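Local coordinates for protein D-alanine--D-alanine ligase (Coxiella burnetii, PDB 3TQT) that catalyses the ATP-dependent joining of two D-alanine molecules into D-alanyl-D-alanine, a building block of the bacterial cell wall, at residues 159-164 with 217-222; 183-188 with 197-202; 145-150 with 292-297. All blocks are in the same frame, centred on the assembly; numbering follows the deposited sequence.

Interaction 1: 159-164 with 217-222; sequences HTLSPR and DRLMVE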
loop_
_atom_site.group_PDB
_atom_site.type_symbol
_atom_site.label_atom_id
_atom_site.label_comp_id
_atom_site.label_asym_id
_atom_site.label_seq_id
_atom_site.Cartn_x
_atom_site.Cartn_y
_atom_site.Cartn_z
ATOM N N HIS A 159 -6.961 -0.059 20.658
ATOM C CA HIS A 159 -6.166 -1.230 20.976
ATOM C C HIS A 159 -6.399 -2.288 19.928
ATOM O O HIS A 159 -7.516 -2.749 19.747
ATOM C CB HIS A 159 -6.526 -1.789 22.354
ATOM C CG HIS A 159 -5.663 -2.938 22.756
ATOM N ND1 HIS A 159 -4.360 -2.775 23.171
ATOM C CD2 HIS A 159 -5.893 -4.273 22.755
ATOM C CE1 HIS A 159 -3.833 -3.957 23.437
ATOM N NE2 HIS A 159 -4.741 -4.883 23.194
ATOM N N THR A 160 -5.335 -2.663 19.230
ATOM C CA THR A 160 -5.432 -3.637 18.160
ATOM C C THR A 160 -5.394 -5.053 18.740
ATOM O O THR A 160 -4.655 -5.319 19.681
ATOM C CB THR A 160 -4.261 -3.463 17.185
ATOM O OG1 THR A 160 -4.369 -2.182 16.538
ATOM C CG2 THR A 160 -4.239 -4.581 16.133
ATOM N N LEU A 161 -6.212 -5.945 18.187
ATOM C CA LEU A 161 -6.133 -7.365 18.498
ATOM C C LEU A 161 -6.036 -8.143 17.202
ATOM O O LEU A 161 -6.678 -7.802 16.204
ATOM C CB LEU A 161 -7.374 -7.852 19.247
ATOM C CG LEU A 161 -7.539 -7.486 20.717
ATOM C CD1 LEU A 161 -8.853 -8.062 21.221
ATOM C CD2 LEU A 161 -6.367 -8.014 21.541
ATOM N N SER A 162 -5.232 -9.194 17.233
ATOM C CA SER A 162 -5.181 -10.137 16.134
ATOM C C SER A 162 -5.718 -11.459 16.649
ATOM O O SER A 162 -5.839 -11.660 17.860
ATOM C CB SER A 162 -3.753 -10.296 15.628
ATOM O OG SER A 162 -3.320 -9.086 15.031
ATOM N N PRO A 163 -6.049 -12.370 15.728
ATOM C CA PRO A 163 -6.694 -13.620 16.133
ATOM C C PRO A 163 -5.889 -14.441 17.134
ATOM O O PRO A 163 -6.495 -15.139 17.934
ATOM C CB PRO A 163 -6.848 -14.361 14.807
ATOM C CG PRO A 163 -7.084 -13.251 13.841
ATOM C CD PRO A 163 -6.114 -12.170 14.273
ATOM N N ARG A 164 -4.562 -14.360 17.109
ATOM C CA ARG A 164 -3.771 -15.148 18.054
ATOM C C ARG A 164 -3.630 -14.535 19.456
ATOM O O ARG A 164 -3.244 -15.224 20.393
ATOM C CB ARG A 164 -2.407 -15.521 17.458
ATOM C CG ARG A 164 -2.509 -16.658 16.440
ATOM C CD ARG A 164 -1.395 -16.612 15.400
ATOM N NE ARG A 164 -1.679 -17.474 14.250
ATOM C CZ ARG A 164 -2.479 -17.143 13.238
ATOM N NH1 ARG A 164 -3.091 -15.965 13.229
ATOM N NH2 ARG A 164 -2.676 -17.990 12.234
ATOM N N ASP A 217 -9.053 -9.714 9.535
ATOM C CA ASP A 217 -8.060 -10.503 10.254
ATOM C C ASP A 217 -7.377 -9.689 11.339
ATOM O O ASP A 217 -6.432 -10.137 11.977
ATOM C CB ASP A 217 -7.031 -11.122 9.298
ATOM C CG ASP A 217 -6.274 -10.084 8.490
ATOM O OD1 ASP A 217 -6.459 -8.870 8.717
ATOM O OD2 ASP A 217 -5.468 -10.489 7.626
ATOM N N ARG A 218 -7.870 -8.485 11.565
ATOM C CA ARG A 218 -7.353 -7.698 12.664
ATOM C C ARG A 218 -8.436 -6.734 13.079
ATOM O O ARG A 218 -9.213 -6.264 12.255
ATOM C CB ARG A 218 -6.100 -6.938 12.236
ATOM C CG ARG A 218 -5.216 -6.488 13.385
ATOM C CD ARG A 218 -3.854 -5.968 12.857
ATOM N NE ARG A 218 -3.982 -4.661 12.218
ATOM C CZ ARG A 218 -3.820 -4.433 10.919
ATOM N NH1 ARG A 218 -3.508 -5.432 10.088
ATOM N NH2 ARG A 218 -3.958 -3.201 10.450
ATOM N N LEU A 219 -8.525 -6.466 14.367
ATOM C CA LEU A 219 -9.541 -5.539 14.810
ATOM C C LEU A 219 -8.926 -4.535 15.755
ATOM O O LEU A 219 -7.783 -4.679 16.192
ATOM C CB LEU A 219 -10.704 -6.279 15.476
ATOM C CG LEU A 219 -10.466 -7.046 16.773
ATOM C CD1 LEU A 219 -10.354 -6.097 17.970
ATOM C CD2 LEU A 219 -11.623 -8.025 16.983
ATOM N N MET A 220 -9.701 -3.511 16.063
ATOM C CA MET A 220 -9.284 -2.538 17.031
ATOM C C MET A 220 -10.447 -2.267 17.955
ATOM O O MET A 220 -11.610 -2.239 17.541
ATOM C CB MET A 220 -8.824 -1.252 16.342
ATOM C CG MET A 220 -9.859 -0.610 15.437
ATOM S SD MET A 220 -9.049 0.450 14.226
ATOM C CE MET A 220 -8.225 1.618 15.313
ATOM N N VAL A 221 -10.113 -2.086 19.218
ATOM C CA VAL A 221 -11.087 -1.716 20.219
ATOM C C VAL A 221 -10.862 -0.246 20.503
ATOM O O VAL A 221 -9.711 0.212 20.579
ATOM C CB VAL A 221 -10.894 -2.552 21.495
ATOM C CG1 VAL A 221 -12.008 -2.263 22.511
ATOM C CG2 VAL A 221 -10.848 -4.045 21.149
ATOM N N GLU A 222 -11.957 0.492 20.639
ATOM C CA GLU A 222 -11.889 1.920 20.919
ATOM C C GLU A 222 -12.857 2.288 22.019
ATOM O O GLU A 222 -13.914 1.675 22.158
ATOM C CB GLU A 222 -12.215 2.736 19.659
ATOM C CG GLU A 222 -11.117 2.684 18.600
ATOM C CD GLU A 222 -11.511 3.391 17.301
ATOM O OE1 GLU A 222 -12.689 3.760 17.155
ATOM O OE2 GLU A 222 -10.636 3.570 16.427
HETATM O O HOH W 1 -3.571 -9.604 12.286
#

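Interaction 2: 183-188 with 197-202; sequences LFVKAV and LPVKTE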
loop_
_atom_site.group_PDB
_atom_site.type_symbol
_atom_site.label_atom_id
_atom_site.label_comp_id
_atom_site.label_asym_id
_atom_site.label_seq_id
_atom_site.Cartn_x
_atom_site.Cartn_y
_atom_site.Cartn_z
ATOM N N LEU A 183 -17.330 0.387 24.876
ATOM C CA LEU A 183 -16.284 0.216 23.875
ATOM C C LEU A 183 -16.870 -0.095 22.503
ATOM O O LEU A 183 -18.002 -0.568 22.383
ATOM C CB LEU A 183 -15.376 -0.949 24.258
ATOM C CG LEU A 183 -14.230 -0.763 25.249
ATOM C CD1 LEU A 183 -14.409 0.426 26.141
ATOM C CD2 LEU A 183 -14.023 -2.038 26.056
ATOM N N PHE A 184 -16.078 0.171 21.476
ATOM C CA PHE A 184 -16.367 -0.285 20.131
ATOM C C PHE A 184 -15.389 -1.379 19.746
ATOM O O PHE A 184 -14.181 -1.243 19.944
ATOM C CB PHE A 184 -16.244 0.871 19.134
ATOM C CG PHE A 184 -17.369 1.838 19.211
ATOM C CD1 PHE A 184 -18.675 1.396 19.084
ATOM C CD2 PHE A 184 -17.135 3.183 19.428
ATOM C CE1 PHE A 184 -19.732 2.281 19.170
ATOM C CE2 PHE A 184 -18.196 4.080 19.507
ATOM C CZ PHE A 184 -19.491 3.622 19.382
ATOM N N VAL A 185 -15.911 -2.460 19.186
ATOM C CA VAL A 185 -15.051 -3.464 18.578
ATOM C C VAL A 185 -15.244 -3.349 17.075
ATOM O O VAL A 185 -16.338 -3.586 16.573
ATOM C CB VAL A 185 -15.386 -4.880 19.084
ATOM C CG1 VAL A 185 -14.511 -5.932 18.385
ATOM C CG2 VAL A 185 -15.210 -4.943 20.606
ATOM N N LYS A 186 -14.174 -2.965 16.378
ATOM C CA LYS A 186 -14.222 -2.542 14.980
ATOM C C LYS A 186 -13.243 -3.349 14.127
ATOM O O LYS A 186 -12.105 -3.552 14.529
ATOM C CB LYS A 186 -13.733 -1.090 14.864
ATOM C CG LYS A 186 -14.657 0.006 15.338
ATOM C CD LYS A 186 -14.015 1.357 14.979
ATOM C CE LYS A 186 -14.976 2.528 15.113
ATOM N NZ LYS A 186 -15.434 2.735 16.519
ATOM N N ALA A 187 -13.657 -3.759 12.932
ATOM C CA ALA A 187 -12.677 -4.241 11.966
ATOM C C ALA A 187 -11.695 -3.101 11.683
ATOM O O ALA A 187 -12.095 -1.930 11.603
ATOM C CB ALA A 187 -13.367 -4.675 10.682
ATOM N N VAL A 188 -10.418 -3.416 11.539
ATOM C CA VAL A 188 -9.443 -2.361 11.223
ATOM C C VAL A 188 -9.668 -1.765 9.838
ATOM O O VAL A 188 -9.412 -0.586 9.612
ATOM C CB VAL A 188 -7.971 -2.842 11.318
ATOM C CG1 VAL A 188 -7.613 -3.235 12.747
ATOM C CG2 VAL A 188 -7.720 -3.978 10.331
ATOM N N LEU A 197 -18.924 -2.886 16.368
ATOM C CA LEU A 197 -19.830 -3.404 17.373
ATOM C C LEU A 197 -19.660 -2.695 18.708
ATOM O O LEU A 197 -18.577 -2.710 19.282
ATOM C CB LEU A 197 -19.593 -4.907 17.534
ATOM C CG LEU A 197 -19.678 -5.722 16.244
ATOM C CD1 LEU A 197 -19.498 -7.197 16.537
ATOM C CD2 LEU A 197 -21.017 -5.468 15.559
ATOM N N PRO A 198 -20.737 -2.060 19.207
ATOM C CA PRO A 198 -20.689 -1.438 20.533
ATOM C C PRO A 198 -20.831 -2.506 21.605
ATOM O O PRO A 198 -21.656 -3.404 21.455
ATOM C CB PRO A 198 -21.921 -0.526 20.530
ATOM C CG PRO A 198 -22.887 -1.244 19.651
ATOM C CD PRO A 198 -22.046 -1.861 18.554
ATOM N N VAL A 199 -20.032 -2.414 22.665
ATOM C CA VAL A 199 -20.069 -3.404 23.728
ATOM C C VAL A 199 -20.079 -2.733 25.095
ATOM O O VAL A 199 -19.353 -1.768 25.337
ATOM C CB VAL A 199 -18.883 -4.393 23.651
ATOM C CG1 VAL A 199 -18.864 -5.118 22.294
ATOM C CG2 VAL A 199 -17.566 -3.664 23.886
ATOM N N LYS A 200 -20.896 -3.271 25.989
ATOM C CA LYS A 200 -21.072 -2.716 27.329
ATOM C C LYS A 200 -20.684 -3.717 28.419
ATOM O O LYS A 200 -20.599 -3.357 29.599
ATOM C CB LYS A 200 -22.521 -2.263 27.516
ATOM C CG LYS A 200 -22.678 -0.934 28.247
ATOM C CD LYS A 200 -24.140 -0.666 28.589
ATOM C CE LYS A 200 -24.518 -1.219 29.964
ATOM N NZ LYS A 200 -23.946 -2.569 30.274
ATOM N N THR A 201 -20.455 -4.971 28.035
ATOM C CA THR A 201 -20.073 -5.996 29.008
ATOM C C THR A 201 -18.908 -6.846 28.516
ATOM O O THR A 201 -18.603 -6.852 27.333
ATOM C CB THR A 201 -21.243 -6.962 29.327
ATOM O OG1 THR A 201 -21.548 -7.740 28.162
ATOM C CG2 THR A 201 -22.468 -6.202 29.772
ATOM N N GLU A 202 -18.274 -7.576 29.433
ATOM C CA GLU A 202 -17.190 -8.491 29.078
ATOM C C GLU A 202 -17.672 -9.492 28.047
ATOM O O GLU A 202 -16.990 -9.768 27.062
ATOM C CB GLU A 202 -16.713 -9.267 30.307
ATOM C CG GLU A 202 -15.930 -10.541 29.952
ATOM C CD GLU A 202 -14.520 -10.238 29.507
ATOM O OE1 GLU A 202 -13.868 -9.420 30.187
ATOM O OE2 GLU A 202 -14.059 -10.802 28.482
#

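Interaction 3: 145-150 with 292-297; sequences KTVLRA and KMVHCS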
loop_
_atom_site.group_PDB
_atom_site.type_symbol
_atom_site.label_atom_id
_atom_site.label_comp_id
_atom_site.label_asym_id
_atom_site.label_seq_id
_atom_site.Cartn_x
_atom_site.Cartn_y
_atom_site.Cartn_z
ATOM N N LYS A 145 -3.670 5.437 12.893
ATOM C CA LYS A 145 -3.482 6.049 14.202
ATOM C C LYS A 145 -2.065 5.888 14.716
ATOM O O LYS A 145 -1.545 6.773 15.394
ATOM C CB LYS A 145 -4.492 5.502 15.208
ATOM C CG LYS A 145 -5.882 6.081 15.004
ATOM C CD LYS A 145 -6.864 5.450 15.974
ATOM C CE LYS A 145 -8.250 6.015 15.763
ATOM N NZ LYS A 145 -9.088 5.652 16.918
ATOM N N THR A 146 -1.431 4.770 14.375
ATOM C CA THR A 146 -0.061 4.541 14.796
ATOM C C THR A 146 0.814 5.638 14.206
ATOM O O THR A 146 1.636 6.244 14.897
ATOM C CB THR A 146 0.449 3.184 14.285
ATOM O OG1 THR A 146 -0.283 2.135 14.924
ATOM C CG2 THR A 146 1.939 3.014 14.586
ATOM N N VAL A 147 0.630 5.889 12.917
ATOM C CA VAL A 147 1.453 6.861 12.222
ATOM C C VAL A 147 1.139 8.268 12.735
ATOM O O VAL A 147 2.049 9.058 12.997
ATOM C CB VAL A 147 1.269 6.746 10.701
ATOM C CG1 VAL A 147 1.925 7.912 9.996
ATOM C CG2 VAL A 147 1.833 5.399 10.211
ATOM N N LEU A 148 -0.148 8.567 12.911
ATOM C CA LEU A 148 -0.548 9.884 13.399
ATOM C C LEU A 148 0.001 10.144 14.787
ATOM O O LEU A 148 0.599 11.190 15.048
ATOM C CB LEU A 148 -2.067 10.030 13.410
ATOM C CG LEU A 148 -2.686 10.028 12.006
ATOM C CD1 LEU A 148 -4.215 10.087 12.095
ATOM C CD2 LEU A 148 -2.123 11.183 11.193
ATOM N N ARG A 149 -0.198 9.187 15.682
ATOM C CA ARG A 149 0.226 9.397 17.059
ATOM C C ARG A 149 1.746 9.511 17.163
ATOM O O ARG A 149 2.258 10.318 17.934
ATOM C CB ARG A 149 -0.286 8.284 17.963
ATOM C CG ARG A 149 0.157 8.452 19.382
ATOM C CD ARG A 149 0.366 7.104 20.021
ATOM N NE ARG A 149 -0.788 6.554 20.730
ATOM C CZ ARG A 149 -1.929 7.183 20.992
ATOM N NH1 ARG A 149 -2.126 8.426 20.604
ATOM N NH2 ARG A 149 -2.882 6.550 21.665
ATOM N N ALA A 150 2.460 8.711 16.377
ATOM C CA ALA A 150 3.917 8.780 16.354
ATOM C C ALA A 150 4.372 10.172 15.964
ATOM O O ALA A 150 5.405 10.646 16.423
ATOM C CB ALA A 150 4.484 7.751 15.392
ATOM N N LYS A 292 -0.640 15.183 5.571
ATOM C CA LYS A 292 0.774 15.159 5.214
ATOM C C LYS A 292 1.488 13.995 5.893
ATOM O O LYS A 292 2.345 13.340 5.294
ATOM C CB LYS A 292 1.439 16.493 5.576
ATOM C CG LYS A 292 1.046 17.635 4.640
ATOM C CD LYS A 292 1.247 19.005 5.280
ATOM C CE LYS A 292 2.665 19.503 5.143
ATOM N NZ LYS A 292 2.784 20.875 5.712
ATOM N N MET A 293 1.103 13.729 7.136
ATOM C CA MET A 293 1.760 12.714 7.950
ATOM C C MET A 293 1.596 11.310 7.394
ATOM O O MET A 293 2.466 10.465 7.572
ATOM C CB MET A 293 1.236 12.764 9.379
ATOM C CG MET A 293 2.070 11.972 10.343
ATOM S SD MET A 293 1.812 12.615 11.994
ATOM C CE MET A 293 2.504 14.259 11.831
ATOM N N VAL A 294 0.487 11.061 6.716
ATOM C CA VAL A 294 0.295 9.769 6.079
ATOM C C VAL A 294 0.657 9.835 4.598
ATOM O O VAL A 294 0.355 8.916 3.845
ATOM C CB VAL A 294 -1.156 9.273 6.233
ATOM C CG1 VAL A 294 -1.485 9.091 7.724
ATOM C CG2 VAL A 294 -2.116 10.245 5.583
ATOM N N HIS A 295 1.281 10.940 4.198
ATOM C CA HIS A 295 1.781 11.107 2.828
ATOM C C HIS A 295 0.696 10.922 1.794
ATOM O O HIS A 295 0.894 10.279 0.756
ATOM C CB HIS A 295 2.952 10.162 2.588
ATOM C CG HIS A 295 4.005 10.279 3.636
ATOM N ND1 HIS A 295 4.428 9.213 4.399
ATOM C CD2 HIS A 295 4.689 11.358 4.085
ATOM C CE1 HIS A 295 5.342 9.623 5.255
ATOM N NE2 HIS A 295 5.510 10.925 5.092
ATOM N N CYS A 296 -0.458 11.505 2.097
ATOM C CA CYS A 296 -1.595 11.457 1.201
ATOM C C CYS A 296 -1.371 12.372 -0.004
ATOM O O CYS A 296 -0.489 13.245 -0.004
ATOM C CB CYS A 296 -2.866 11.866 1.940
ATOM S SG CYS A 296 -4.325 11.222 1.166
ATOM N N SER A 297 -2.165 12.140 -1.037
ATOM C CA SER A 297 -2.116 12.937 -2.246
ATOM C C SER A 297 -3.522 13.162 -2.702
ATOM O O SER A 297 -4.394 12.310 -2.489
ATOM C CB SER A 297 -1.364 12.189 -3.352
ATOM O OG SER A 297 0.015 12.195 -3.101
#

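Interaction 1: 159-164 with 217-222
Strand 159-161 lies at one edge of the four-stranded antiparallel sheet in the ATP-grasp region and pairs with strand 219-222. H159 with V221 and L161 with L219 are hydrogen-bonded pairs, each closed by two N-H...O bonds, while T160 and M220 form the non-hydrogen-bonded pair between them. The bonds differ in approach: L219 N meets L161 O almost along the C=O axis at 2.9 Å, whereas L161 N stands above the carbonyl plane of L219 O at 2.8 Å.

On the face bearing H159, L161, L219 and V221, the two leucines lie side by side and point the same way. L219 CG takes the crowded position between its backbone N and carbonyl carbon (chi1 65°), which brings CD1 to 3.7 Å from L161 CB. Helix 202-212 packs on this face, with F205 against L161 and V221. H159 has CG anti to its backbone N (chi1 -176°), and its side chain meets V170, L174 and R177 of helix 170-177.

T160 uses its two branches differently. CG2, anti to the backbone N, crosses R218 obliquely, 3.5 Å from R218 CG, and touches the guanidinium at its edge, in plane. OG1 hydrogen-bonds D142, the residue that also forms a salt bridge with R218 NH2; E140 is a second acidic partner of that nitrogen. The R218 chain is extended until it bends at chi3 (73°). D142 thus links both side chains to helix 141-150. Residues 217-222 belong to the predicted ATP-binding region.

Past the ladder, P163 CD sits 3.1 Å from D217 O, and one water spans the segments, 2.8 Å from S162 OG and donating to D217 O at 2.9 Å.

Interaction 2: 183-188 with 197-202
Four backbone hydrogen bonds hold strand 183-187 to strand 197-199, in hydrogen-bonded pairs L183 with V199 and V185 with L197. They are nearly straight: V185 N reaches L197 O at 2.7 Å with an N-H...O angle of 175°. Three donors lie in the plane of the carbonyl they meet; the exception is L197 N, above the plane of V185 C=O. F184 and P198, the non-hydrogen-bonded pair, add CA-H...O contacts, with P198 CA 3.4 Å from L183 O.

Apolar packing runs along both faces. V199 CG2 occupies the crowded position between backbone N and carbonyl carbon and presses to 3.5 Å from L183 CB, while V199 CG1 crosses to V185 CG2 at 4.0 Å. Helix 202-212 lies on this side, touching V185, L197 and V199. On the other face the F184 ring, with CG anti to the carbonyl carbon (chi1 -74°), leans obliquely across the proline, CE1 3.8 Å from P198 CB; L197 O lies at the ring's edge.

Two polar side chains find partners beyond the pair: K186 NZ forms a salt bridge with E222 OE1 of strand 219-223, and T201 OG1 N-caps helix 202-212 by bonding E204 N. The arrangement is a beta hairpin within the predicted ATP-binding part of the ATP-grasp fold.

Interaction 3: 145-150 with 292-297
M293 overlaps one turn of helix 141-150, laying its side chain over the backbone and branches of V147 and L148. CG is anti to the backbone N (chi1 -167°), so the chain reaches across the gap before bending at chi3 (-65°). The sulfur then rests by two successive carbonyls, SD being 3.6 Å from L148 O and 3.7 Å from V147 O; these are packing contacts.

V147 slides past M293 in the opposite direction. Its CG1, anti to the backbone N, comes 3.6 Å from M293 O and 4.1 Å from M293 CG. L148 instead crosses obliquely: the CA-CB bond does not head for the partner, but with CG beside the backbone N (chi1 -67°) the end swings closer. There L148 CD2 touches both M293 and V294, 4.1 Å from M293 CB and equally far from V294 CG1.

Segment 292-297 turns out of its helix here. H295, with positive phi, is the C-prime residue of a Schellman motif ending helix 277-293: C296 N reaches back to F291 O, and H295 N hydrogen-bonds K292 O at 2.8 Å.

This buried apolar contact joins the last turns of helices 141-150 and 277-293. L148 and V294 both pack on I317 of strand 312-318, V294 also rests on helix 132-139, and V147 meets L143 of the second subunit.

Interactions 1 and 2 belong to one four-stranded sheet: strands 219-223 and 183-187 are neighbours, and E222 O with F184 N (2.7 Å) and M220 N with K186 O (2.9 Å) probably bond across them. Both are partly buried backbone ladders, and helix 202-212 packs on each. Interaction 3 is more deeply buried, its centre about 14 Å from the centre of the chain, against about 22 and 23 Å for the centres of interactions 1 and 2. It packs side chains on each other and on backbone carbonyls, without hydrogen bonds between its segments. It encloses both others along the chain and meets interaction 1 through a salt bridge, E222 OE2 to K145 NZ at 2.6 Å. Interactions 1 and 3 touch the second subunit; interaction 2 does not.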